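PDB 7N7Z: acetyl-CoA C-acetyltransferase from Syntrophomonas wolfei subsp. wolfei, which probably catalyses the thiolase reaction in which two acetyl-CoA molecules are joined or acetoacetyl-CoA is cleaved. Local coordinates for residues 14-19 / 254-259; 365-370 / 385-390; 178-183 / 244-249; 40-45 / 259-264. All coordinates share one frame; numbering follows the deposited sequence.

Three of the four contacts involve the central sheet; interaction 3 stands apart, about 20 Å from the centre of the chain. Interactions 1 and 4 share strand 254-264: the first pairs its edge with strand 8-20 through backbone hydrogen bonds, the second covers one of its faces with helix 30-45 through alanine and valine side chains. Interaction 2, nearly at the middle of the chain, packs helix 360-378 on strand 382-387 and is apolar too. That helix also touches interaction 1, where Arg366 lies against Arg15 and Ile18. All four are buried, but only interaction 3, between a helix and an irregular loop, includes a bridging water, and its one direct hydrogen bond between segments is weak.

Interaction 1: 14-19 / 254-259; sequences ARTPIG and NDCAAA
This is antiparallel strand pairing in the buried sheet, with Ala14 and Arg15 set against Ala259 and Ala258 and, after an interruption, Gly19 against Asp255. Ala14 and Ala259 exchange two backbone hydrogen bonds, the shorter from Ala259 N to Ala14 O at 2.9 Å. At Thr16 the ladder begins to fail. Its N still bonds to Ala257 O at 2.9 Å, but the return bond from Ala257 N goes to Thr16 OG1, at 3.2 Å. With OG1 lodged between the backbone N and the carbonyl carbon (chi1 73°), the hydroxyl takes the acceptor role of the threonine carbonyl, which instead receives Arg15 NH1, and donates in turn to Pro17 O. A valine in its place would probably leave Ala257 N without this acceptor and Pro17 O without its donor. Strands 8-20 and 254-264 are neighbours in the N-terminal half of the thiolase fold, and the break shifts their register by one residue. Cys256 SG packs beside the break, 3.5 Å from Thr16 O and 4.0 Å from Ile18 CG1. Pairing resumes at Gly19, whose N bonds to Asp255 O at 2.9 Å. Gly19 O is gripped from opposite faces of its plane by Asp255 N and by Asn254 ND2, the latter at 3.2 Å. Asn254 OD1 accepts from the backbone N of His358, a predicted proton acceptor, while Arg15 turns away to salt bridges with Glu202 and Asp220.

Interaction 2: 365-370 / 385-390; sequences LRIIVS and ASLCVG
Ile367 sets its longer branch against Ala385, with CD1 reaching Ser386 O. CG1 sits between the backbone N and the carbonyl carbon (chi1 62°), and from there the chain runs on extended, which carries CD1 to the strand. Ile367 CD1 lies 3.9 Å from Ala385 CB, 3.4 Å from Ser386 O and 4.2 Å from Leu387 CB, so one methyl spans three consecutive strand residues. Ile368, a residue further round the helix, comes in beside it and brings its CG1 to 4.0 Å from Ala385 CB. The alanine methyl thus meets both isoleucines, from directions about a right angle apart. Behind the contact, Ile367 CG2 lies 3.7 Å above the plane of the Arg366 guanidinium, toward its rim, while Arg366 NH1 bonds to Ser370 OG. The helix and strand axes run nearly antiparallel, at 153° and 8.1 Å apart, as expected for helix 360-378 leading into strand 382-387 in the layered alpha/beta architecture of thiolases. Met96 of helix 94-107 closes over Ile368, Ala385 and Leu387. The contact is apolar packing, dependent on close fit with no directional bond between the segments, and it packs the strand that runs into Cys388, a predicted proton acceptor.

Interaction 3: 178-183 / 244-249; sequences ECDALA and VVTAAN
Asn249 and Asp180 carry the polar side of this contact, where a loop folds against helix 176-196. Asn249 CG sits between the backbone N and the carbonyl carbon (chi1 63°), which places ND2 where it can meet both Val244 O and Asp180 OD1. Asn249 ND2 gives a weak hydrogen bond to Asp180 OD1 at 3.4 Å, the amide and carboxylate planes lying 26° apart. Its stronger bond stays in the loop: ND2 to Val244 O, 2.8 Å. Asp180 OD2 is held in a salt bridge with Arg176. A water adds a second link, donating to Asp180 OD1 and accepting from Thr246 OG1, 2.6 Å from each. The loop itself is shaped by an ST turn and ST motif, in which Thr246 OG1 accepts from the backbone N of both Ala248 and Asn249. Both segments belong to the long insertion that separates strand 113-121 from strand 254-264 in this thiolase chain. An alanine in place of Asn249 would probably leave Val244 O without this donor and remove the weak direct link to Asp180. Apolar contacts accompany the bonds. Ala183 CB presses on Asn249 CA at 3.4 Å, and Cys179 SG meets Val244 CG2 at 4.2 Å, with Met232 packing on Asp180, Ala183 and Ala248.

Interaction 4: 40-45 / 259-264; sequences AAIERA and AAVFMS
Val261 drives its side chain into the face of helix 40-45, among Ala41, Ile42 and Ala45. Its CB is 4.1 Å from Ala45 CB, methyl against branch point. From there the two methyls part. CG1, anti to the backbone N (chi1 178°), stays alongside the same alanine, 4.3 Å from Ala45 CB. CG2, anti to the carbonyl carbon, turns back along the helix to Ala41 and rests 3.8 Å from Ala41 O. It also meets Ile42 CG1 at 4.0 Å, the two side chains crossing at about a right angle. One turn earlier the packing is closer still to the backbone: Ala41 CB sits 3.7 Å from Ala259 O and 4.0 Å from Ala259 CB. Small residues at Ala41 and Ala45 let the helix and strand axes approach to 7.2 Å, at an angle of 42°. Helix 30-45 thereby forms an outer layer on the sheet. Ile42 continues onto Leu115 of strand 113-121, Ala45 onto Val11 of strand 8-20, and Val261 itself also touches Ile113. On the other face of strand 254-264, Phe262 packs against helix 94-107, so the strand is sandwiched between two helices.

Interaction 1: 14-19 / 254-259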
loop_
_atom_site.group_PDB
_atom_site.type_symbol
_atom_site.label_atom_id
_atom_site.label_comp_id
_atom_site.label_asym_id
_atom_site.label_seq_id
_atom_site.Cartn_x
_atom_site.Cartn_y
_atom_site.Cartn_z
ATOM N N ALA B 14 28.540 -13.543 20.938
ATOM C CA ALA B 14 27.241 -14.131 21.229
ATOM C C ALA B 14 26.366 -14.045 19.989
ATOM O O ALA B 14 26.573 -13.202 19.113
ATOM C CB ALA B 14 26.557 -13.434 22.410
ATOM N N ARG B 15 25.385 -14.942 19.931
ATOM C CA ARG B 15 24.364 -14.900 18.898
ATOM C C ARG B 15 23.068 -15.438 19.482
ATOM O O ARG B 15 23.072 -16.198 20.454
ATOM C CB ARG B 15 24.772 -15.702 17.654
ATOM C CG ARG B 15 24.839 -17.218 17.844
ATOM C CD ARG B 15 24.839 -17.931 16.497
ATOM N NE ARG B 15 24.934 -19.383 16.621
ATOM C CZ ARG B 15 23.905 -20.221 16.572
ATOM N NH1 ARG B 15 22.662 -19.788 16.439
ATOM N NH2 ARG B 15 24.131 -21.529 16.658
ATOM N N THR B 16 21.959 -15.023 18.889
ATOM C CA THR B 16 20.668 -15.603 19.210
ATOM C C THR B 16 20.498 -16.894 18.425
ATOM O O THR B 16 21.283 -17.197 17.524
ATOM C CB THR B 16 19.550 -14.617 18.885
ATOM O OG1 THR B 16 19.381 -14.531 17.464
ATOM C CG2 THR B 16 19.868 -13.234 19.440
ATOM N N PRO B 17 19.486 -17.694 18.752
ATOM C CA PRO B 17 19.148 -18.825 17.884
ATOM C C PRO B 17 18.752 -18.331 16.501
ATOM O O PRO B 17 18.332 -17.186 16.318
ATOM C CB PRO B 17 17.970 -19.495 18.603
ATOM C CG PRO B 17 18.072 -19.040 20.022
ATOM C CD PRO B 17 18.640 -17.650 19.957
ATOM N N ILE B 18 18.902 -19.208 15.517
ATOM C CA ILE B 18 18.503 -18.912 14.146
ATOM C C ILE B 18 17.061 -19.378 13.981
ATOM O O ILE B 18 16.788 -20.579 13.923
ATOM C CB ILE B 18 19.435 -19.579 13.128
ATOM C CG1 ILE B 18 20.877 -19.120 13.363
ATOM C CG2 ILE B 18 18.999 -19.245 11.704
ATOM C CD1 ILE B 18 21.892 -19.765 12.445
ATOM N N GLY B 19 16.134 -18.421 13.913
ATOM C CA GLY B 19 14.729 -18.743 13.835
ATOM C C GLY B 19 14.245 -18.953 12.412
ATOM O O GLY B 19 14.848 -18.486 11.448
ATOM N N ASN B 254 15.732 -16.748 7.364
ATOM C CA ASN B 254 15.807 -16.940 8.806
ATOM C C ASN B 254 16.114 -15.632 9.519
ATOM O O ASN B 254 16.619 -14.677 8.926
ATOM C CB ASN B 254 16.872 -17.982 9.161
ATOM C CG ASN B 254 16.716 -19.261 8.374
ATOM O OD1 ASN B 254 17.400 -19.476 7.374
ATOM N ND2 ASN B 254 15.791 -20.111 8.806
ATOM N N ASP B 255 15.815 -15.620 10.817
ATOM C CA ASP B 255 16.064 -14.486 11.696
ATOM C C ASP B 255 17.220 -14.802 12.636
ATOM O O ASP B 255 17.346 -15.933 13.119
ATOM C CB ASP B 255 14.816 -14.151 12.522
ATOM C CG ASP B 255 13.578 -13.966 11.667
ATOM O OD1 ASP B 255 13.708 -13.485 10.520
ATOM O OD2 ASP B 255 12.472 -14.299 12.145
ATOM N N CYS B 256 18.057 -13.800 12.905
ATOM C CA CYS B 256 19.150 -13.975 13.855
ATOM C C CYS B 256 19.861 -12.649 14.073
ATOM O O CYS B 256 19.789 -11.738 13.243
ATOM C CB CYS B 256 20.160 -15.020 13.375
ATOM S SG CYS B 256 21.473 -15.350 14.570
ATOM N N ALA B 257 20.563 -12.567 15.203
ATOM C CA ALA B 257 21.455 -11.459 15.504
ATOM C C ALA B 257 22.701 -12.006 16.184
ATOM O O ALA B 257 22.609 -12.867 17.064
ATOM C CB ALA B 257 20.787 -10.412 16.405
ATOM N N ALA B 258 23.860 -11.514 15.758
ATOM C CA ALA B 258 25.134 -11.822 16.387
ATOM C C ALA B 258 25.817 -10.522 16.792
ATOM O O ALA B 258 25.536 -9.453 16.242
ATOM C CB ALA B 258 26.044 -12.627 15.452
ATOM N N ALA B 259 26.716 -10.620 17.767
ATOM C CA ALA B 259 27.445 -9.451 18.236
ATOM C C ALA B 259 28.814 -9.881 18.738
ATOM O O ALA B 259 29.032 -11.040 19.097
ATOM C CB ALA B 259 26.677 -8.716 19.338
#

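Interaction 2: 365-370 / 385-390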
loop_
_atom_site.group_PDB
_atom_site.type_symbol
_atom_site.label_atom_id
_atom_site.label_comp_id
_atom_site.label_asym_id
_atom_site.label_seq_id
_atom_site.Cartn_x
_atom_site.Cartn_y
_atom_site.Cartn_z
ATOM N N LEU B 365 28.898 -12.452 10.521
ATOM C CA LEU B 365 29.479 -12.544 11.854
ATOM C C LEU B 365 29.084 -13.826 12.572
ATOM O O LEU B 365 29.820 -14.284 13.453
ATOM C CB LEU B 365 29.056 -11.339 12.699
ATOM C CG LEU B 365 29.618 -11.286 14.122
ATOM C CD1 LEU B 365 31.140 -11.284 14.106
ATOM C CD2 LEU B 365 29.085 -10.065 14.854
ATOM N N ARG B 366 27.938 -14.411 12.218
ATOM C CA ARG B 366 27.512 -15.656 12.847
ATOM C C ARG B 366 28.580 -16.732 12.703
ATOM O O ARG B 366 28.956 -17.388 13.681
ATOM C CB ARG B 366 26.192 -16.127 12.232
ATOM C CG ARG B 366 25.330 -16.971 13.161
ATOM C CD ARG B 366 25.757 -18.435 13.160
ATOM N NE ARG B 366 25.536 -19.067 11.863
ATOM C CZ ARG B 366 26.177 -20.143 11.429
ATOM N NH1 ARG B 366 27.096 -20.747 12.166
ATOM N NH2 ARG B 366 25.890 -20.627 10.224
ATOM N N ILE B 367 29.085 -16.927 11.482
ATOM C CA ILE B 367 30.043 -17.996 11.244
ATOM C C ILE B 367 31.383 -17.709 11.905
ATOM O O ILE B 367 32.138 -18.644 12.191
ATOM C CB ILE B 367 30.207 -18.239 9.731
ATOM C CG1 ILE B 367 30.747 -16.994 9.024
ATOM C CG2 ILE B 367 28.873 -18.652 9.116
ATOM C CD1 ILE B 367 31.174 -17.262 7.593
ATOM N N ILE B 368 31.705 -16.439 12.157
ATOM C CA ILE B 368 32.888 -16.135 12.956
ATOM C C ILE B 368 32.663 -16.557 14.402
ATOM O O ILE B 368 33.539 -17.159 15.033
ATOM C CB ILE B 368 33.237 -14.639 12.859
ATOM C CG1 ILE B 368 33.711 -14.275 11.452
ATOM C CG2 ILE B 368 34.316 -14.280 13.861
ATOM C CD1 ILE B 368 33.610 -12.796 11.163
ATOM N N VAL B 369 31.484 -16.248 14.949
ATOM C CA VAL B 369 31.157 -16.665 16.310
ATOM C C VAL B 369 31.211 -18.183 16.422
ATOM O O VAL B 369 31.835 -18.736 17.335
ATOM C CB VAL B 369 29.774 -16.122 16.716
ATOM C CG1 VAL B 369 29.294 -16.788 17.998
ATOM C CG2 VAL B 369 29.818 -14.610 16.877
ATOM N N SER B 370 30.551 -18.880 15.495
ATOM C CA SER B 370 30.534 -20.339 15.542
ATOM C C SER B 370 31.927 -20.912 15.324
ATOM O O SER B 370 32.302 -21.903 15.960
ATOM C CB SER B 370 29.559 -20.882 14.500
ATOM O OG SER B 370 28.225 -20.544 14.833
ATOM N N ALA B 385 36.991 -18.125 8.401
ATOM C CA ALA B 385 35.590 -18.044 8.016
ATOM C C ALA B 385 35.471 -17.251 6.726
ATOM O O ALA B 385 36.089 -16.192 6.585
ATOM C CB ALA B 385 34.748 -17.393 9.119
ATOM N N SER B 386 34.676 -17.767 5.791
ATOM C CA SER B 386 34.460 -17.113 4.508
ATOM C C SER B 386 33.040 -17.402 4.048
ATOM O O SER B 386 32.380 -18.316 4.549
ATOM C CB SER B 386 35.471 -17.584 3.458
ATOM O OG SER B 386 35.285 -16.902 2.230
ATOM N N LEU B 387 32.574 -16.610 3.086
ATOM C CA LEU B 387 31.224 -16.784 2.568
ATOM C C LEU B 387 31.063 -15.972 1.293
ATOM O O LEU B 387 31.652 -14.895 1.148
ATOM C CB LEU B 387 30.169 -16.366 3.604
ATOM C CG LEU B 387 29.933 -14.870 3.834
ATOM C CD1 LEU B 387 28.622 -14.665 4.577
ATOM C CD2 LEU B 387 31.085 -14.234 4.593
ATOM N N CYS B 388 30.263 -16.505 0.373
ATOM C CA CYS B 388 29.919 -15.791 -0.846
ATOM C C CYS B 388 28.959 -14.647 -0.529
ATOM O O CYS B 388 28.380 -14.566 0.558
ATOM C CB CYS B 388 29.294 -16.741 -1.865
ATOM S SG CYS B 388 27.642 -17.320 -1.421
ATOM N N VAL B 389 28.784 -13.756 -1.501
ATOM C CA VAL B 389 27.969 -12.560 -1.326
ATOM C C VAL B 389 27.159 -12.318 -2.589
ATOM O O VAL B 389 27.675 -12.439 -3.705
ATOM C CB VAL B 389 28.842 -11.329 -1.001
ATOM C CG1 VAL B 389 28.085 -10.041 -1.288
ATOM C CG2 VAL B 389 29.296 -11.373 0.442
ATOM N N GLY B 390 25.887 -11.971 -2.410
ATOM C CA GLY B 390 25.065 -11.538 -3.521
ATOM C C GLY B 390 25.705 -10.369 -4.240
ATOM O O GLY B 390 26.022 -9.350 -3.620
#

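Interaction 3: 178-183 / 244-249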
loop_
_atom_site.group_PDB
_atom_site.type_symbol
_atom_site.label_atom_id
_atom_site.label_comp_id
_atom_site.label_asym_id
_atom_site.label_seq_id
_atom_site.Cartn_x
_atom_site.Cartn_y
_atom_site.Cartn_z
ATOM N N GLU B 178 24.367 -35.092 -6.248
ATOM C CA GLU B 178 25.466 -34.560 -5.448
ATOM C C GLU B 178 24.980 -33.460 -4.514
ATOM O O GLU B 178 25.424 -33.369 -3.364
ATOM C CB GLU B 178 26.576 -34.033 -6.357
ATOM C CG GLU B 178 27.437 -35.118 -6.989
ATOM C CD GLU B 178 27.599 -34.945 -8.491
ATOM O OE1 GLU B 178 27.883 -33.809 -8.931
ATOM O OE2 GLU B 178 27.458 -35.944 -9.230
ATOM N N CYS B 179 24.066 -32.612 -4.991
ATOM C CA CYS B 179 23.561 -31.527 -4.156
ATOM C C CYS B 179 22.762 -32.063 -2.976
ATOM O O CYS B 179 22.924 -31.594 -1.844
ATOM C CB CYS B 179 22.702 -30.581 -4.994
ATOM S SG CYS B 179 23.634 -29.578 -6.168
ATOM N N ASP B 180 21.888 -33.043 -3.220
ATOM C CA ASP B 180 21.070 -33.579 -2.138
ATOM C C ASP B 180 21.927 -34.318 -1.117
ATOM O O ASP B 180 21.641 -34.277 0.085
ATOM C CB ASP B 180 19.993 -34.503 -2.707
ATOM C CG ASP B 180 18.800 -33.740 -3.260
ATOM O OD1 ASP B 180 18.560 -32.596 -2.818
ATOM O OD2 ASP B 180 18.099 -34.286 -4.137
ATOM N N ALA B 181 22.984 -34.993 -1.574
ATOM C CA ALA B 181 23.864 -35.702 -0.651
ATOM C C ALA B 181 24.517 -34.734 0.329
ATOM O O ALA B 181 24.436 -34.916 1.550
ATOM C CB ALA B 181 24.925 -36.477 -1.432
ATOM N N LEU B 182 25.171 -33.692 -0.190
ATOM C CA LEU B 182 25.783 -32.697 0.682
ATOM C C LEU B 182 24.741 -32.053 1.586
ATOM O O LEU B 182 24.945 -31.921 2.798
ATOM C CB LEU B 182 26.497 -31.636 -0.157
ATOM C CG LEU B 182 27.336 -30.620 0.623
ATOM C CD1 LEU B 182 28.582 -30.241 -0.160
ATOM C CD2 LEU B 182 26.522 -29.378 0.958
ATOM N N ALA B 183 23.605 -31.654 1.009
ATOM C CA ALA B 183 22.581 -30.964 1.786
ATOM C C ALA B 183 22.107 -31.810 2.958
ATOM O O ALA B 183 21.862 -31.287 4.052
ATOM C CB ALA B 183 21.405 -30.597 0.882
ATOM N N VAL B 244 18.423 -28.006 -10.224
ATOM C CA VAL B 244 18.938 -28.853 -9.151
ATOM C C VAL B 244 18.750 -28.249 -7.769
ATOM O O VAL B 244 18.969 -28.943 -6.769
ATOM C CB VAL B 244 20.436 -29.153 -9.353
ATOM C CG1 VAL B 244 20.665 -29.830 -10.697
ATOM C CG2 VAL B 244 21.268 -27.877 -9.244
ATOM N N VAL B 245 18.354 -26.983 -7.679
ATOM C CA VAL B 245 18.223 -26.300 -6.398
ATOM C C VAL B 245 16.813 -26.508 -5.862
ATOM O O VAL B 245 15.826 -26.249 -6.560
ATOM C CB VAL B 245 18.543 -24.802 -6.536
ATOM C CG1 VAL B 245 18.260 -24.079 -5.226
ATOM C CG2 VAL B 245 19.991 -24.604 -6.956
ATOM N N THR B 246 16.722 -26.970 -4.619
ATOM C CA THR B 246 15.461 -27.167 -3.923
ATOM C C THR B 246 15.484 -26.395 -2.610
ATOM O O THR B 246 16.508 -25.839 -2.204
ATOM C CB THR B 246 15.197 -28.655 -3.653
ATOM O OG1 THR B 246 16.023 -29.104 -2.569
ATOM C CG2 THR B 246 15.493 -29.486 -4.888
ATOM N N ALA B 247 14.329 -26.365 -1.943
ATOM C CA ALA B 247 14.247 -25.703 -0.647
ATOM C C ALA B 247 15.108 -26.406 0.394
ATOM O O ALA B 247 15.558 -25.772 1.357
ATOM C CB ALA B 247 12.793 -25.644 -0.180
ATOM N N ALA B 248 15.355 -27.705 0.219
ATOM C CA ALA B 248 16.106 -28.457 1.215
ATOM C C ALA B 248 17.611 -28.333 1.008
ATOM O O ALA B 248 18.367 -28.266 1.983
ATOM C CB ALA B 248 15.687 -29.929 1.188
ATOM N N ASN B 249 18.066 -28.299 -0.244
ATOM C CA ASN B 249 19.483 -28.139 -0.539
ATOM C C ASN B 249 19.877 -26.681 -0.739
ATOM O O ASN B 249 21.020 -26.408 -1.116
ATOM C CB ASN B 249 19.868 -28.962 -1.775
ATOM C CG ASN B 249 19.148 -28.514 -3.033
ATOM O OD1 ASN B 249 18.691 -27.376 -3.134
ATOM N ND2 ASN B 249 19.051 -29.413 -4.005
HETATM O O HOH W 1 16.173 -31.708 -2.249
#

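Interaction 4: 40-45 / 259-264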
loop_
_atom_site.group_PDB
_atom_site.type_symbol
_atom_site.label_atom_id
_atom_site.label_comp_id
_atom_site.label_asym_id
_atom_site.label_seq_id
_atom_site.Cartn_x
_atom_site.Cartn_y
_atom_site.Cartn_z
ATOM N N ALA B 40 24.742 -9.711 25.416
ATOM C CA ALA B 40 25.428 -10.961 25.720
ATOM C C ALA B 40 26.924 -10.837 25.466
ATOM O O ALA B 40 27.743 -11.194 26.319
ATOM C CB ALA B 40 24.834 -12.099 24.891
ATOM N N ALA B 41 27.301 -10.326 24.293
ATOM C CA ALA B 41 28.718 -10.174 23.983
ATOM C C ALA B 41 29.401 -9.230 24.965
ATOM O O ALA B 41 30.528 -9.487 25.403
ATOM C CB ALA B 41 28.887 -9.675 22.549
ATOM N N ILE B 42 28.728 -8.135 25.331
ATOM C CA ILE B 42 29.334 -7.157 26.229
ATOM C C ILE B 42 29.544 -7.762 27.612
ATOM O O ILE B 42 30.614 -7.618 28.215
ATOM C CB ILE B 42 28.473 -5.882 26.299
ATOM C CG1 ILE B 42 28.557 -5.119 24.973
ATOM C CG2 ILE B 42 28.925 -5.002 27.460
ATOM C CD1 ILE B 42 27.584 -3.962 24.862
ATOM N N GLU B 43 28.525 -8.442 28.141
ATOM C CA GLU B 43 28.665 -9.070 29.449
ATOM C C GLU B 43 29.763 -10.126 29.430
ATOM O O GLU B 43 30.595 -10.190 30.342
ATOM C CB GLU B 43 27.343 -9.697 29.883
ATOM C CG GLU B 43 27.421 -10.340 31.255
ATOM C CD GLU B 43 27.939 -11.763 31.196
ATOM O OE1 GLU B 43 28.967 -12.067 31.830
ATOM O OE2 GLU B 43 27.294 -12.589 30.530
ATOM N N ARG B 44 29.759 -10.986 28.410
ATOM C CA ARG B 44 30.751 -12.055 28.340
ATOM C C ARG B 44 32.162 -11.487 28.289
ATOM O O ARG B 44 33.088 -12.047 28.886
ATOM C CB ARG B 44 30.483 -12.937 27.122
ATOM C CG ARG B 44 29.209 -13.756 27.236
ATOM C CD ARG B 44 28.776 -14.316 25.894
ATOM N NE ARG B 44 27.583 -15.145 26.021
ATOM C CZ ARG B 44 27.148 -15.983 25.090
ATOM N NH1 ARG B 44 27.782 -16.129 23.938
ATOM N NH2 ARG B 44 26.048 -16.695 25.322
ATOM N N ALA B 45 32.345 -10.373 27.579
ATOM C CA ALA B 45 33.652 -9.729 27.547
ATOM C C ALA B 45 34.032 -9.166 28.910
ATOM O O ALA B 45 35.223 -9.053 29.222
ATOM C CB ALA B 45 33.663 -8.617 26.497
ATOM N N ALA B 259 26.716 -10.620 17.767
ATOM C CA ALA B 259 27.445 -9.451 18.236
ATOM C C ALA B 259 28.814 -9.881 18.738
ATOM O O ALA B 259 29.032 -11.040 19.097
ATOM C CB ALA B 259 26.677 -8.716 19.338
ATOM N N ALA B 260 29.737 -8.924 18.764
ATOM C CA ALA B 260 31.098 -9.197 19.198
ATOM C C ALA B 260 31.732 -7.907 19.693
ATOM O O ALA B 260 31.439 -6.821 19.188
ATOM C CB ALA B 260 31.937 -9.804 18.067
ATOM N N VAL B 261 32.604 -8.044 20.688
ATOM C CA VAL B 261 33.360 -6.928 21.246
ATOM C C VAL B 261 34.814 -7.103 20.831
ATOM O O VAL B 261 35.461 -8.089 21.208
ATOM C CB VAL B 261 33.227 -6.859 22.775
ATOM C CG1 VAL B 261 34.070 -5.713 23.329
ATOM C CG2 VAL B 261 31.770 -6.702 23.175
ATOM N N PHE B 262 35.324 -6.151 20.057
ATOM C CA PHE B 262 36.699 -6.169 19.585
ATOM C C PHE B 262 37.523 -5.148 20.359
ATOM O O PHE B 262 36.998 -4.147 20.856
ATOM C CB PHE B 262 36.766 -5.875 18.084
ATOM C CG PHE B 262 36.054 -6.894 17.241
ATOM C CD1 PHE B 262 34.707 -6.756 16.957
ATOM C CD2 PHE B 262 36.729 -7.993 16.741
ATOM C CE1 PHE B 262 34.045 -7.693 16.186
ATOM C CE2 PHE B 262 36.073 -8.936 15.971
ATOM C CZ PHE B 262 34.729 -8.784 15.694
ATOM N N MET B 263 38.824 -5.414 20.460
ATOM C CA MET B 263 39.708 -4.565 21.240
ATOM C C MET B 263 41.124 -4.652 20.696
ATOM O O MET B 263 41.537 -5.679 20.150
ATOM C CB MET B 263 39.724 -4.970 22.716
ATOM C CG MET B 263 38.534 -4.487 23.508
ATOM S SD MET B 263 38.674 -4.915 25.252
ATOM C CE MET B 263 36.952 -5.217 25.642
ATOM N N SER B 264 41.866 -3.561 20.859
ATOM C CA SER B 264 43.309 -3.626 20.698
ATOM C C SER B 264 43.890 -4.538 21.769
ATOM O O SER B 264 43.417 -4.562 22.910
ATOM C CB SER B 264 43.922 -2.229 20.797
ATOM O OG SER B 264 43.862 -1.743 22.126
#